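Local coordinates for protein bazooka, isoform C,LD29223p (Drosophila melanogaster, PDB 5OAK) that takes part in cell polarity as a Par3-family scaffold, its first PDZ domain, present here, binding the PDZ-binding motif of Par6, and probably binds phosphatidylinositol and phosphatidic acid, at residues Arg54-Glu57 / Leu63-Leu66. Numbering follows the deposited sequence.
Sequences RILE and LIGL
R54 reaches across to I64 with its guanidinium: NH2 comes within 4.2 Å of I64 CD1, at a slant to the flat group. L56 CD2 of its own strand lies against one face, off toward its rim, and NH2 is hydrogen-bonded to the carbonyl of G31. Next along strand 54-58, I55 sets CG2 4.0 Å from L63 CD1, the two side chains meeting at an angle; chi1 (-65°) puts this branch anti to the backbone N. The same CD1 lies 3.7 Å from I55 O. Both residues are buried and share L33 as a neighbour, within the domain's core. L56 does two jobs. Its CD2 runs beside I64 CD1, 4.1 Å away, both side chains pointing the same way. Its carbonyl O takes the N-H of L63 at 2.8 Å, nearly straight at 174°, with the donor tilted 30° from the carbonyl plane. A water donates a second bond to the same oxygen and accepts one from I64 N at 3.1 Å. At E57 the backbone N lies 4.1 Å from L63 CG, whereas OE2, in the conformer described, forms a salt bridge with R87 NE. One carbonyl oxygen accepting two hydrogen bonds, from L63 N and a water, and a seam of aliphatic carbons thus fix the start of the type II turn L63-L66, itself closed by L66 N to L63 O, to a central strand of the fusion's Bazooka PDZ part.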
loop_
_atom_site.group_PDB
_atom_site.type_symbol
_atom_site.label_atom_id
_atom_site.label_comp_id
_atom_site.label_asym_id
_atom_site.label_seq_id
_atom_site.Cartn_x
_atom_site.Cartn_y
_atom_site.Cartn_z
ATOM N N ARG A 54 2.668 7.542 3.042
ATOM C CA ARG A 54 3.001 7.355 1.642
ATOM C C ARG A 54 3.730 6.027 1.501
ATOM O O ARG A 54 4.814 5.847 2.040
ATOM C CB ARG A 54 3.875 8.494 1.119
ATOM C CG ARG A 54 4.179 8.383 -0.365
ATOM C CD ARG A 54 4.474 9.737 -0.988
ATOM N NE ARG A 54 5.800 10.209 -0.628
ATOM C CZ ARG A 54 6.854 10.180 -1.435
ATOM N NH1 ARG A 54 8.020 10.631 -1.006
ATOM N NH2 ARG A 54 6.746 9.703 -2.664
ATOM N N ILE A 55 3.120 5.096 0.784
ATOM C CA ILE A 55 3.694 3.759 0.612
ATOM C C ILE A 55 4.701 3.835 -0.532
ATOM O O ILE A 55 4.334 4.205 -1.651
ATOM C CB ILE A 55 2.615 2.730 0.273
ATOM C CG1 ILE A 55 1.654 2.576 1.467
ATOM C CG2 ILE A 55 3.289 1.406 -0.094
ATOM C CD1 ILE A 55 0.352 1.808 1.041
ATOM N N LEU A 56 5.950 3.467 -0.263
ATOM C CA LEU A 56 7.029 3.578 -1.238
ATOM C C LEU A 56 7.446 2.243 -1.843
ATOM O O LEU A 56 8.054 2.208 -2.906
ATOM C CB LEU A 56 8.244 4.233 -0.589
ATOM C CG LEU A 56 8.019 5.631 -0.024
ATOM C CD1 LEU A 56 9.330 6.191 0.499
ATOM C CD2 LEU A 56 7.433 6.539 -1.090
ATOM N N GLU A 57 7.138 1.155 -1.156
ATOM C CA GLU A 57 7.696 -0.141 -1.552
ATOM C C GLU A 57 6.817 -1.241 -1.005
ATOM O O GLU A 57 6.326 -1.128 0.148
ATOM C CB GLU A 57 9.145 -0.269 -1.023
ATOM C CG GLU A 57 9.899 -1.524 -1.395
ATOM C CD GLU A 57 11.351 -1.477 -0.904
ATOM O OE1 GLU A 57 12.035 -2.521 -0.853
ATOM O OE2 GLU A 57 11.815 -0.371 -0.567
ATOM N N LEU A 63 8.034 1.429 -5.571
ATOM C CA LEU A 63 6.941 1.913 -6.400
ATOM C C LEU A 63 7.295 3.185 -7.186
ATOM O O LEU A 63 6.667 3.461 -8.228
ATOM C CB LEU A 63 5.713 2.202 -5.562
ATOM C CG LEU A 63 5.179 0.987 -4.758
ATOM C CD1 LEU A 63 3.858 1.381 -4.066
ATOM C CD2 LEU A 63 4.967 -0.230 -5.669
ATOM N N ILE A 64 8.259 3.986 -6.716
ATOM C CA ILE A 64 8.585 5.244 -7.415
ATOM C C ILE A 64 9.164 4.909 -8.802
ATOM O O ILE A 64 9.980 3.990 -8.928
ATOM C CB ILE A 64 9.568 6.076 -6.574
ATOM C CG1 ILE A 64 8.839 6.688 -5.367
ATOM C CG2 ILE A 64 10.178 7.202 -7.363
ATOM C CD1 ILE A 64 9.850 7.321 -4.320
ATOM N N GLY A 65 8.657 5.581 -9.847
ATOM C CA GLY A 65 9.112 5.357 -11.212
ATOM C C GLY A 65 8.256 4.357 -11.947
ATOM O O GLY A 65 8.378 4.258 -13.186
ATOM N N LEU A 66 7.406 3.619 -11.250
ATOM C CA LEU A 66 6.539 2.667 -11.946
ATOM C C LEU A 66 5.292 3.374 -12.465
ATOM O O LEU A 66 4.806 4.348 -11.839
ATOM C CB LEU A 66 6.114 1.511 -11.032
ATOM C CG LEU A 66 7.258 0.656 -10.513
ATOM C CD1 LEU A 66 6.656 -0.536 -9.720
ATOM C CD2 LEU A 66 8.159 0.154 -11.624
HETATM O O HOH W 1 9.972 3.719 -4.116
#